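Local coordinates for protein 3-oxo-glucose-6-phosphate:glutamate aminotransferase (Bacillus subtilis subsp. subtilis, PDB 4K2M) that catalyses the reversible pyridoxal phosphate-dependent transamination of 3-dehydro-glucose 6-phosphate with glutamate to kanosamine 6-phosphate in antibiotic biosynthesis, at residues A[11-15]-A[229-233]; A[67-72]-A[374-380]; A[107-112]-A[305-309]; A[144-150]-A[165-170]. All blocks are in the same frame, centred on the assembly; numbering follows the deposited sequence.

Two of the four contacts tie the N-terminal region of NtdA to the aminotransferase fold: contact 1 through the start of helix 13-24, contact 2 through the 67-72 linker. Their centres lie about 27 Å apart. Contact 3 packs two helices of the aminotransferase part, about 5 Å from contact 1 at the nearest atoms, and contact 4 is the edge strand pair of the central sheet, about 23 Å from contact 3 at its nearest atoms. The external aldimine O1G is touched by Y380 of contact 2. It lies about 8 Å from the P149 side chain of contact 4, about 11 Å from the side chain of L231 of contact 1 and about 12 Å from that of F108 of contact 3.

Contact 1 of 4, residues A[11-15]-A[229-233]; sequences GKSKE and IGLTD
Here the first turn of helix 13-24, from the N-terminal region, docks on the loop between strands 220-224 and 240-244 of the aminotransferase fold. K12 is the N-cap residue (phi/psi -83/166) and S13 to E15 are helical. K12 faces G230 (CA-CA 4.7 Å) and S13 faces L231 (CA-CA 5.1 Å). G11 (86/-1) and G230 (107/-14) adopt angles that would push a CB into the carbonyl O of the residue before, so both positions call for glycine; L231 and T232 are extended, near -60/130.

Backbone bonding starts with S13 N to G230 O (2.8 Å), beside a CA-H...O contact from K12 CA to G230 O (3.2 Å). Water 1 donates to G11 O (2.7 Å) and to G230 O (3.3 Å).

Side-chain hydrogen bonds centre on T232. T232 N donates to S13 OG (3.0 Å; S13 chi1 p), which also bonds E346 O. T232 OG1 (chi1 m) accepts from K14 N (2.8 Å) and donates to E15 OE2 (2.9 Å), while E15 OE1 bonds S10 OG.

K12 CB also packs against the T232 hydroxyl, 3.5 Å from T232 OG1; K12 NZ hydrogen-bonds Y115 O, and K12 makes a cation-pi contact with Y115.

Thus G230 O and T232 OG1 take up backbone NH groups of the first helical turn, so the 229-233 loop supplies acceptors to the helix start, and the junction is chiefly polar.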
loop_
_atom_site.group_PDB
_atom_site.type_symbol
_atom_site.label_atom_id
_atom_site.label_comp_id
_atom_site.label_asym_id
_atom_site.label_seq_id
_atom_site.Cartn_x
_atom_site.Cartn_y
_atom_site.Cartn_z
ATOM N N GLY A 11 15.936 -22.329 10.045
ATOM C CA GLY A 11 15.324 -21.175 10.680
ATOM C C GLY A 11 13.842 -21.380 10.950
ATOM O O GLY A 11 13.180 -20.484 11.491
ATOM N N LYS A 12 13.315 -22.546 10.572
ATOM C CA LYS A 12 11.899 -22.835 10.769
ATOM C C LYS A 12 11.655 -23.331 12.193
ATOM O O LYS A 12 12.594 -23.687 12.917
ATOM C CB LYS A 12 11.388 -23.842 9.729
ATOM C CG LYS A 12 11.699 -23.427 8.286
ATOM C CD LYS A 12 10.459 -23.278 7.444
ATOM C CE LYS A 12 10.736 -22.403 6.222
ATOM N NZ LYS A 12 11.726 -23.009 5.287
ATOM N N SER A 13 10.391 -23.356 12.591
ATOM C CA SER A 13 10.057 -23.537 13.990
ATOM C C SER A 13 10.499 -24.892 14.552
ATOM O O SER A 13 11.051 -24.969 15.659
ATOM C CB SER A 13 8.560 -23.298 14.209
ATOM O OG SER A 13 7.771 -24.247 13.511
ATOM N N LYS A 14 10.276 -25.960 13.798
ATOM C CA LYS A 14 10.621 -27.277 14.306
ATOM C C LYS A 14 12.137 -27.408 14.420
ATOM O O LYS A 14 12.673 -27.881 15.439
ATOM C CB LYS A 14 10.055 -28.374 13.406
ATOM C CG LYS A 14 10.354 -29.773 13.931
ATOM C CD LYS A 14 9.634 -30.825 13.113
ATOM C CE LYS A 14 9.914 -32.207 13.676
ATOM N NZ LYS A 14 9.965 -33.241 12.608
ATOM N N GLU A 15 12.841 -26.956 13.390
ATOM C CA GLU A 15 14.287 -27.027 13.415
ATOM C C GLU A 15 14.873 -26.124 14.504
ATOM O O GLU A 15 15.896 -26.449 15.093
ATOM C CB GLU A 15 14.861 -26.690 12.036
ATOM C CG GLU A 15 14.391 -27.644 10.923
ATOM C CD GLU A 15 13.089 -27.202 10.238
ATOM O OE1 GLU A 15 13.117 -26.952 9.008
ATOM O OE2 GLU A 15 12.033 -27.114 10.911
ATOM N N ILE A 229 5.108 -16.377 10.014
ATOM C CA ILE A 229 6.277 -16.700 9.184
ATOM C C ILE A 229 7.337 -17.466 9.984
ATOM O O ILE A 229 7.675 -17.084 11.110
ATOM C CB ILE A 229 6.889 -15.475 8.483
ATOM C CG1 ILE A 229 7.857 -15.944 7.388
ATOM C CG2 ILE A 229 7.585 -14.538 9.486
ATOM C CD1 ILE A 229 8.302 -14.862 6.422
ATOM N N GLY A 230 7.829 -18.561 9.396
ATOM C CA GLY A 230 8.834 -19.417 10.030
ATOM C C GLY A 230 8.237 -20.746 10.493
ATOM O O GLY A 230 8.960 -21.686 10.827
ATOM N N LEU A 231 6.907 -20.847 10.533
ATOM C CA LEU A 231 6.275 -22.099 10.967
ATOM C C LEU A 231 6.631 -23.249 10.031
ATOM O O LEU A 231 6.528 -23.133 8.814
ATOM C CB LEU A 231 4.746 -21.968 11.060
ATOM C CG LEU A 231 4.181 -21.201 12.260
ATOM C CD1 LEU A 231 2.684 -20.965 12.054
ATOM C CD2 LEU A 231 4.391 -22.003 13.524
ATOM N N THR A 232 7.089 -24.354 10.606
ATOM C CA THR A 232 7.380 -25.553 9.836
ATOM C C THR A 232 6.111 -26.062 9.153
ATOM O O THR A 232 5.029 -26.105 9.764
ATOM C CB THR A 232 7.953 -26.632 10.753
ATOM O OG1 THR A 232 9.267 -26.230 11.157
ATOM C CG2 THR A 232 8.026 -27.987 10.045
ATOM N N ASP A 233 6.252 -26.415 7.876
ATOM C CA ASP A 233 5.159 -26.948 7.063
ATOM C C ASP A 233 4.046 -25.945 6.844
ATOM O O ASP A 233 2.911 -26.323 6.570
ATOM C CB ASP A 233 4.590 -28.230 7.671
ATOM C CG ASP A 233 5.525 -29.398 7.521
ATOM O OD1 ASP A 233 6.358 -29.369 6.594
ATOM O OD2 ASP A 233 5.424 -30.332 8.337
HETATM O O HOH W 1 10.920 -20.058 12.919
#

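Contact 2 of 4, residues A[67-72]-A[374-380]; sequences SKVPFL and GVQTDVY. With EDO (1,2-ethanediol), chain E.
The contact reaches the substrate pocket through Y380, which touches the external aldimine and precedes the substrate-binding Y381; the linker 67-72 runs beside 374-380, their end-to-end directions 18° apart. Neither segment is a regular strand, but a single bridge pairs V69 with V375 (CA-CA 4.8 Å). V69 N donates to G374 O (2.8 Å) and Q376 N to V69 O (2.9 Å). G374 follows helix 362-373 at phi/psi 69/19, and a CB there would clash with S67 O.

Beyond the bridge a side chain replaces the backbone: Q376 (chi1 t, chi2 t) offers OE1 to F71 N (2.9 Å), and water 2 joins Q376 OE1 to L72 N (both 2.9 Å). F71 turns to -68/-46; its CA-CB bond points toward 374-380, and with chi1 t the ring lies against D378 and Y380. D378 CB sits over one ring face, 4.0 Å from the F71 centroid in a CH-pi contact. F71 CE2 lies 3.5 Å from Y380 CE1, with the rings inclined at 34° and centroids 5.7 Å apart. V69 CG2 meets V375 CG2 at 4.3 Å. D378 OD2 accepts from O2 of 1,2-ethanediol (2.7 Å), probably from the crystallisation liquor, whose C1 lies over the Y380 ring.

Around this pairing, V69 and V375 pack on V429 of helix 423-441, T377 and V379 on M366 of helix 362-373, and F71 on H414 of strand 412-415.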
loop_
_atom_site.group_PDB
_atom_site.type_symbol
_atom_site.label_atom_id
_atom_site.label_comp_id
_atom_site.label_asym_id
_atom_site.label_seq_id
_atom_site.Cartn_x
_atom_site.Cartn_y
_atom_site.Cartn_z
ATOM N N SER A 67 13.931 0.283 35.190
ATOM C CA SER A 67 12.832 0.938 35.909
ATOM C C SER A 67 11.525 0.909 35.121
ATOM O O SER A 67 10.441 1.141 35.674
ATOM C CB SER A 67 13.192 2.380 36.250
ATOM O OG SER A 67 13.218 3.181 35.085
ATOM N N LYS A 68 11.619 0.626 33.827
ATOM C CA LYS A 68 10.414 0.466 33.021
ATOM C C LYS A 68 10.659 -0.513 31.877
ATOM O O LYS A 68 11.793 -0.657 31.393
ATOM C CB LYS A 68 9.915 1.812 32.509
ATOM C CG LYS A 68 10.628 2.321 31.296
ATOM C CD LYS A 68 9.897 3.515 30.701
ATOM C CE LYS A 68 9.864 3.413 29.180
ATOM N NZ LYS A 68 11.210 3.098 28.623
ATOM N N VAL A 69 9.601 -1.216 31.484
ATOM C CA VAL A 69 9.681 -2.185 30.405
ATOM C C VAL A 69 8.499 -1.926 29.477
ATOM O O VAL A 69 7.374 -2.334 29.771
ATOM C CB VAL A 69 9.580 -3.628 30.924
ATOM C CG1 VAL A 69 9.660 -4.620 29.771
ATOM C CG2 VAL A 69 10.688 -3.934 31.937
ATOM N N PRO A 70 8.746 -1.208 28.375
ATOM C CA PRO A 70 7.709 -1.013 27.356
ATOM C C PRO A 70 7.343 -2.343 26.723
ATOM O O PRO A 70 8.191 -3.223 26.600
ATOM C CB PRO A 70 8.390 -0.113 26.320
ATOM C CG PRO A 70 9.584 0.465 27.009
ATOM C CD PRO A 70 10.009 -0.526 28.034
ATOM N N PHE A 71 6.087 -2.505 26.327
ATOM C CA PHE A 71 5.675 -3.755 25.716
ATOM C C PHE A 71 6.314 -3.950 24.336
ATOM O O PHE A 71 6.805 -5.037 24.006
ATOM C CB PHE A 71 4.144 -3.798 25.599
ATOM C CG PHE A 71 3.639 -5.053 24.959
ATOM C CD1 PHE A 71 3.505 -6.225 25.702
ATOM C CD2 PHE A 71 3.305 -5.074 23.605
ATOM C CE1 PHE A 71 3.048 -7.394 25.102
ATOM C CE2 PHE A 71 2.863 -6.226 23.005
ATOM C CZ PHE A 71 2.725 -7.397 23.751
ATOM N N LEU A 72 6.298 -2.905 23.518
ATOM C CA LEU A 72 6.795 -3.029 22.149
ATOM C C LEU A 72 7.275 -1.685 21.633
ATOM O O LEU A 72 6.570 -1.016 20.877
ATOM C CB LEU A 72 5.705 -3.588 21.218
ATOM C CG LEU A 72 6.182 -3.967 19.808
ATOM C CD1 LEU A 72 7.114 -5.178 19.858
ATOM C CD2 LEU A 72 4.993 -4.232 18.889
ATOM N N GLY A 374 6.565 -0.642 36.504
ATOM C CA GLY A 374 6.823 -0.036 35.207
ATOM C C GLY A 374 6.790 -1.065 34.083
ATOM O O GLY A 374 7.297 -0.813 32.980
ATOM N N VAL A 375 6.179 -2.213 34.354
ATOM C CA VAL A 375 6.083 -3.285 33.355
ATOM C C VAL A 375 4.791 -3.177 32.553
ATOM O O VAL A 375 3.701 -3.325 33.105
ATOM C CB VAL A 375 6.155 -4.669 34.028
ATOM C CG1 VAL A 375 5.863 -5.785 33.021
ATOM C CG2 VAL A 375 7.537 -4.874 34.646
ATOM N N GLN A 376 4.916 -2.935 31.248
ATOM C CA GLN A 376 3.746 -2.797 30.376
ATOM C C GLN A 376 3.391 -4.127 29.718
ATOM O O GLN A 376 4.252 -4.829 29.180
ATOM C CB GLN A 376 4.009 -1.714 29.315
ATOM C CG GLN A 376 2.934 -1.606 28.237
ATOM C CD GLN A 376 3.171 -0.461 27.247
ATOM O OE1 GLN A 376 4.275 -0.286 26.711
ATOM N NE2 GLN A 376 2.123 0.320 26.995
ATOM N N THR A 377 2.119 -4.484 29.810
ATOM C CA THR A 377 1.596 -5.686 29.169
ATOM C C THR A 377 0.470 -5.224 28.252
ATOM O O THR A 377 0.139 -4.032 28.207
ATOM C CB THR A 377 1.076 -6.711 30.195
ATOM O OG1 THR A 377 0.137 -6.073 31.073
ATOM C CG2 THR A 377 2.238 -7.288 31.021
ATOM N N ASP A 378 -0.124 -6.149 27.514
ATOM C CA ASP A 378 -1.178 -5.765 26.587
ATOM C C ASP A 378 -2.087 -6.949 26.333
ATOM O O ASP A 378 -1.782 -8.082 26.721
ATOM C CB ASP A 378 -0.574 -5.284 25.267
ATOM C CG ASP A 378 -1.431 -4.244 24.573
ATOM O OD1 ASP A 378 -2.628 -4.128 24.909
ATOM O OD2 ASP A 378 -0.902 -3.553 23.679
ATOM N N VAL A 379 -3.208 -6.686 25.672
ATOM C CA VAL A 379 -4.137 -7.752 25.308
ATOM C C VAL A 379 -4.455 -7.631 23.820
ATOM O O VAL A 379 -5.156 -6.713 23.407
ATOM C CB VAL A 379 -5.421 -7.697 26.167
ATOM C CG1 VAL A 379 -6.481 -8.707 25.649
ATOM C CG2 VAL A 379 -5.103 -8.001 27.635
ATOM N N TYR A 380 -3.896 -8.527 23.009
ATOM C CA TYR A 380 -4.211 -8.571 21.571
ATOM C C TYR A 380 -5.319 -9.604 21.386
ATOM O O TYR A 380 -5.047 -10.811 21.511
ATOM C CB TYR A 380 -2.962 -9.020 20.782
ATOM C CG TYR A 380 -1.876 -7.963 20.608
ATOM C CD1 TYR A 380 -1.259 -7.371 21.707
ATOM C CD2 TYR A 380 -1.442 -7.592 19.337
ATOM C CE1 TYR A 380 -0.265 -6.399 21.537
ATOM C CE2 TYR A 380 -0.440 -6.650 19.156
ATOM C CZ TYR A 380 0.142 -6.051 20.263
ATOM O OH TYR A 380 1.129 -5.104 20.077
HETATM C C1 EDO E . -3.173 -4.617 20.156
HETATM O O1 EDO E . -3.185 -3.554 19.194
HETATM C C2 EDO E . -3.646 -4.080 21.508
HETATM O O2 EDO E . -2.835 -2.947 21.834
HETATM O O HOH W 2 4.985 -0.318 23.936
#

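Contact 3 of 4, residues A[107-112]-A[305-309]; sequences QFEKVL and GLERM
L306 reaches with its two methyl groups across Q107, F108 and V111: L306 CD1 is 4.0 Å from Q107 CG, and L306 CD2 lies 3.9 Å from F108 CA and 4.1 Å from V111 CG2. This is helix-helix packing within the aspartate aminotransferase fold, joining helix 103-116 to helix 299-308. Residues 107-112 and 305-308 are helical, with V111 N to Q107 O and L112 N to F108 O at 3.0 Å, and M309 N to G305 O at 2.9 Å; the nearest CA pair across them is F108 and L306, 6.3 Å apart.

F108 (chi1 t, chi2 61°) brings CE1 to 4.1 Å from G305 C; a CB on that glycine would stand only 3.1 Å from F108 CE1. L306 CD2 and M309 CE both lie at the ring edge. F108 also meets F245 edge-to-face.

M309 (chi1 t, chi2 t) makes an oblique Met-aromatic contact, its SD 5.4 Å from the F108 centroid. I38 packs on V111 and M309, and R308, out of reach of 107-112, forms a salt bridge with E82. The tightest contacts are apolar: M309 CE to F108 CE1 at 3.7 Å and V111 CG1 to M309 SD at 3.5 Å.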
loop_
_atom_site.group_PDB
_atom_site.type_symbol
_atom_site.label_atom_id
_atom_site.label_comp_id
_atom_site.label_asym_id
_atom_site.label_seq_id
_atom_site.Cartn_x
_atom_site.Cartn_y
_atom_site.Cartn_z
ATOM N N GLN A 107 12.635 -10.903 -7.409
ATOM C CA GLN A 107 13.668 -11.554 -6.604
ATOM C C GLN A 107 13.146 -11.865 -5.206
ATOM O O GLN A 107 13.450 -12.913 -4.640
ATOM C CB GLN A 107 14.924 -10.682 -6.502
ATOM C CG GLN A 107 16.058 -11.306 -5.687
ATOM C CD GLN A 107 16.735 -12.471 -6.397
ATOM O OE1 GLN A 107 16.570 -12.660 -7.605
ATOM N NE2 GLN A 107 17.506 -13.255 -5.647
ATOM N N PHE A 108 12.369 -10.942 -4.645
ATOM C CA PHE A 108 11.811 -11.142 -3.308
ATOM C C PHE A 108 10.773 -12.269 -3.351
ATOM O O PHE A 108 10.739 -13.149 -2.472
ATOM C CB PHE A 108 11.200 -9.828 -2.796
ATOM C CG PHE A 108 10.633 -9.916 -1.406
ATOM C CD1 PHE A 108 11.444 -10.248 -0.322
ATOM C CD2 PHE A 108 9.297 -9.659 -1.178
ATOM C CE1 PHE A 108 10.912 -10.317 0.965
ATOM C CE2 PHE A 108 8.751 -9.729 0.112
ATOM C CZ PHE A 108 9.561 -10.049 1.181
ATOM N N GLU A 109 9.945 -12.278 -4.393
ATOM C CA GLU A 109 8.961 -13.360 -4.529
ATOM C C GLU A 109 9.650 -14.709 -4.708
ATOM O O GLU A 109 9.243 -15.705 -4.109
ATOM C CB GLU A 109 7.975 -13.074 -5.654
ATOM C CG GLU A 109 7.075 -11.862 -5.368
ATOM C CD GLU A 109 6.279 -11.439 -6.586
ATOM O OE1 GLU A 109 6.774 -11.657 -7.719
ATOM O OE2 GLU A 109 5.164 -10.879 -6.414
ATOM N N LYS A 110 10.717 -14.734 -5.506
ATOM C CA LYS A 110 11.498 -15.954 -5.685
ATOM C C LYS A 110 12.134 -16.469 -4.379
ATOM O O LYS A 110 12.112 -17.671 -4.087
ATOM C CB LYS A 110 12.578 -15.743 -6.758
ATOM C CG LYS A 110 13.364 -17.006 -7.060
ATOM C CD LYS A 110 12.416 -18.184 -7.299
ATOM C CE LYS A 110 13.113 -19.517 -7.061
ATOM N NZ LYS A 110 14.366 -19.630 -7.861
ATOM N N VAL A 111 12.691 -15.567 -3.582
ATOM C CA VAL A 111 13.280 -15.961 -2.302
ATOM C C VAL A 111 12.214 -16.511 -1.342
ATOM O O VAL A 111 12.427 -17.506 -0.630
ATOM C CB VAL A 111 14.014 -14.763 -1.663
ATOM C CG1 VAL A 111 14.127 -14.963 -0.189
ATOM C CG2 VAL A 111 15.395 -14.594 -2.277
ATOM N N LEU A 112 11.054 -15.869 -1.328
ATOM C CA LEU A 112 9.936 -16.356 -0.527
ATOM C C LEU A 112 9.445 -17.714 -1.002
ATOM O O LEU A 112 9.077 -18.576 -0.193
ATOM C CB LEU A 112 8.776 -15.351 -0.570
ATOM C CG LEU A 112 9.018 -14.060 0.216
ATOM C CD1 LEU A 112 7.863 -13.084 -0.040
ATOM C CD2 LEU A 112 9.133 -14.355 1.716
ATOM N N GLY A 305 13.032 -5.536 2.020
ATOM C CA GLY A 305 12.724 -6.871 2.510
ATOM C C GLY A 305 13.868 -7.838 2.303
ATOM O O GLY A 305 14.132 -8.702 3.153
ATOM N N LEU A 306 14.568 -7.686 1.182
ATOM C CA LEU A 306 15.680 -8.577 0.883
ATOM C C LEU A 306 16.823 -8.326 1.863
ATOM O O LEU A 306 17.661 -9.200 2.076
ATOM C CB LEU A 306 16.137 -8.405 -0.564
ATOM C CG LEU A 306 15.141 -9.012 -1.549
ATOM C CD1 LEU A 306 15.363 -8.515 -2.969
ATOM C CD2 LEU A 306 15.223 -10.545 -1.502
ATOM N N GLU A 307 16.858 -7.141 2.463
ATOM C CA GLU A 307 17.856 -6.871 3.504
ATOM C C GLU A 307 17.385 -7.373 4.855
ATOM O O GLU A 307 18.117 -8.074 5.556
ATOM C CB GLU A 307 18.165 -5.377 3.613
ATOM C CG GLU A 307 18.891 -4.792 2.427
ATOM C CD GLU A 307 20.136 -5.573 2.060
ATOM O OE1 GLU A 307 20.917 -5.926 2.974
ATOM O OE2 GLU A 307 20.319 -5.855 0.857
ATOM N N ARG A 308 16.161 -7.019 5.238
ATOM C CA ARG A 308 15.709 -7.348 6.585
ATOM C C ARG A 308 15.528 -8.841 6.764
ATOM O O ARG A 308 15.617 -9.341 7.881
ATOM C CB ARG A 308 14.424 -6.569 6.951
ATOM C CG ARG A 308 14.651 -5.047 6.949
ATOM C CD ARG A 308 13.544 -4.301 7.687
ATOM N NE ARG A 308 13.660 -4.530 9.125
ATOM C CZ ARG A 308 12.774 -4.167 10.045
ATOM N NH1 ARG A 308 11.648 -3.534 9.707
ATOM N NH2 ARG A 308 13.037 -4.429 11.324
ATOM N N MET A 309 15.295 -9.558 5.666
ATOM C CA MET A 309 15.085 -10.997 5.733
ATOM C C MET A 309 16.329 -11.718 6.207
ATOM O O MET A 309 16.237 -12.844 6.700
ATOM C CB MET A 309 14.670 -11.555 4.365
ATOM C CG MET A 309 13.929 -12.884 4.432
ATOM S SD MET A 309 13.223 -13.330 2.823
ATOM C CE MET A 309 14.010 -12.055 1.853
#

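Contact 4 of 4, residues A[144-150]-A[165-170]; sequences DEVIMPA and GVPIYV
Strands 145-148 and 166-169 run parallel at the edge of the central mixed sheet of the aspartate aminotransferase fold, their axes approaching to 4.5 Å and their N-to-C directions 35° apart, as the two strands of a beta-alpha-beta unit whose crossover is helix 154-163. The register pairs E145-V166, V146-P167, I147-I168 and M148-Y169. Five hydrogen bonds follow: V166 N to D144 O (2.8 Å), V146 N to V166 O and I168 N to V146 O (both 2.9 Å), then M148 N to I168 O and V170 N to M148 O (both 3.0 Å).

One face carries E145, V166, I147 and I168: E145 CG lies 3.6 Å from I168 CG1, and E145 OE1 bonds T189. The other carries V146, P167, M148 and Y169, and packs on helix 154-163. There M148 (chi1 p) brings SD 3.8 Å from P167 CB and 5.1 Å from the Y169 centroid, an oblique Met-aromatic contact. Strand 192-195 flanks 145-148 on its other edge. Past the pairing, water 3 accepts from A150 N (2.9 Å) and donates to V170 O (2.7 Å).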
loop_
_atom_site.group_PDB
_atom_site.type_symbol
_atom_site.label_atom_id
_atom_site.label_comp_id
_atom_site.label_asym_id
_atom_site.label_seq_id
_atom_site.Cartn_x
_atom_site.Cartn_y
_atom_site.Cartn_z
ATOM N N ASP A 144 -21.051 -15.677 -0.034
ATOM C CA ASP A 144 -20.355 -16.909 0.307
ATOM C C ASP A 144 -19.903 -16.835 1.757
ATOM O O ASP A 144 -19.382 -15.808 2.198
ATOM C CB ASP A 144 -19.093 -17.077 -0.542
ATOM C CG ASP A 144 -19.376 -17.574 -1.943
ATOM O OD1 ASP A 144 -20.531 -17.947 -2.241
ATOM O OD2 ASP A 144 -18.416 -17.605 -2.748
ATOM N N GLU A 145 -20.077 -17.931 2.481
ATOM C CA GLU A 145 -19.721 -17.953 3.888
ATOM C C GLU A 145 -18.275 -18.409 4.095
ATOM O O GLU A 145 -17.759 -19.291 3.397
ATOM C CB GLU A 145 -20.702 -18.816 4.687
ATOM C CG GLU A 145 -22.049 -18.117 4.920
ATOM C CD GLU A 145 -23.094 -19.006 5.574
ATOM O OE1 GLU A 145 -22.796 -20.180 5.897
ATOM O OE2 GLU A 145 -24.229 -18.512 5.758
ATOM N N VAL A 146 -17.626 -17.792 5.073
ATOM C CA VAL A 146 -16.229 -18.079 5.376
ATOM C C VAL A 146 -16.136 -18.372 6.857
ATOM O O VAL A 146 -16.358 -17.477 7.674
ATOM C CB VAL A 146 -15.347 -16.840 5.079
ATOM C CG1 VAL A 146 -13.867 -17.134 5.439
ATOM C CG2 VAL A 146 -15.473 -16.427 3.615
ATOM N N ILE A 147 -15.842 -19.621 7.210
ATOM C CA ILE A 147 -15.745 -20.004 8.609
ATOM C C ILE A 147 -14.401 -19.534 9.174
ATOM O O ILE A 147 -13.344 -19.781 8.581
ATOM C CB ILE A 147 -15.895 -21.524 8.767
ATOM C CG1 ILE A 147 -17.331 -21.944 8.401
ATOM C CG2 ILE A 147 -15.563 -21.942 10.197
ATOM C CD1 ILE A 147 -17.531 -23.480 8.420
ATOM N N MET A 148 -14.432 -18.853 10.317
ATOM C CA MET A 148 -13.217 -18.225 10.846
ATOM C C MET A 148 -13.380 -17.991 12.338
ATOM O O MET A 148 -14.519 -18.034 12.855
ATOM C CB MET A 148 -12.942 -16.889 10.114
ATOM C CG MET A 148 -14.080 -15.895 10.175
ATOM S SD MET A 148 -13.685 -14.355 9.310
ATOM C CE MET A 148 -12.457 -13.645 10.390
ATOM N N PRO A 149 -12.264 -17.723 13.039
ATOM C CA PRO A 149 -12.379 -17.363 14.460
ATOM C C PRO A 149 -12.743 -15.894 14.655
ATOM O O PRO A 149 -12.584 -15.065 13.745
ATOM C CB PRO A 149 -10.972 -17.637 14.999
ATOM C CG PRO A 149 -10.080 -17.322 13.824
ATOM C CD PRO A 149 -10.848 -17.801 12.605
ATOM N N ALA A 150 -13.201 -15.560 15.859
ATOM C CA ALA A 150 -13.605 -14.194 16.168
ATOM C C ALA A 150 -12.566 -13.420 16.970
ATOM O O ALA A 150 -12.837 -12.289 17.405
ATOM C CB ALA A 150 -14.932 -14.220 16.932
ATOM N N GLY A 165 -17.809 -11.364 1.221
ATOM C CA GLY A 165 -18.088 -12.621 1.906
ATOM C C GLY A 165 -18.765 -12.402 3.244
ATOM O O GLY A 165 -18.886 -11.262 3.714
ATOM N N VAL A 166 -19.199 -13.503 3.859
ATOM C CA VAL A 166 -19.926 -13.476 5.118
ATOM C C VAL A 166 -19.157 -14.268 6.156
ATOM O O VAL A 166 -19.077 -15.495 6.078
ATOM C CB VAL A 166 -21.318 -14.128 4.956
ATOM C CG1 VAL A 166 -22.002 -14.277 6.333
ATOM C CG2 VAL A 166 -22.183 -13.304 3.992
ATOM N N PRO A 167 -18.572 -13.573 7.144
ATOM C CA PRO A 167 -17.891 -14.300 8.214
ATOM C C PRO A 167 -18.862 -15.148 9.029
ATOM O O PRO A 167 -19.943 -14.671 9.421
ATOM C CB PRO A 167 -17.325 -13.177 9.098
ATOM C CG PRO A 167 -17.192 -11.982 8.166
ATOM C CD PRO A 167 -18.397 -12.114 7.248
ATOM N N ILE A 168 -18.478 -16.396 9.263
ATOM C CA ILE A 168 -19.212 -17.283 10.152
ATOM C C ILE A 168 -18.259 -17.689 11.265
ATOM O O ILE A 168 -17.302 -18.450 11.060
ATOM C CB ILE A 168 -19.747 -18.514 9.408
ATOM C CG1 ILE A 168 -20.723 -18.084 8.302
ATOM C CG2 ILE A 168 -20.460 -19.475 10.371
ATOM C CD1 ILE A 168 -21.996 -17.365 8.793
ATOM N N TYR A 169 -18.490 -17.143 12.449
ATOM C CA TYR A 169 -17.538 -17.330 13.532
ATOM C C TYR A 169 -17.757 -18.652 14.253
ATOM O O TYR A 169 -18.900 -19.025 14.592
ATOM C CB TYR A 169 -17.637 -16.156 14.500
ATOM C CG TYR A 169 -17.304 -14.854 13.805
ATOM C CD1 TYR A 169 -15.997 -14.593 13.405
ATOM C CD2 TYR A 169 -18.282 -13.911 13.531
ATOM C CE1 TYR A 169 -15.680 -13.418 12.752
ATOM C CE2 TYR A 169 -17.971 -12.725 12.881
ATOM C CZ TYR A 169 -16.663 -12.496 12.503
ATOM O OH TYR A 169 -16.316 -11.326 11.863
ATOM N N VAL A 170 -16.666 -19.373 14.458
ATOM C CA VAL A 170 -16.696 -20.566 15.295
ATOM C C VAL A 170 -15.668 -20.467 16.420
ATOM O O VAL A 170 -14.693 -19.698 16.344
ATOM C CB VAL A 170 -16.530 -21.885 14.497
ATOM C CG1 VAL A 170 -17.492 -21.937 13.333
ATOM C CG2 VAL A 170 -15.137 -22.036 13.999
HETATM O O HOH W 3 -13.721 -17.598 17.805
#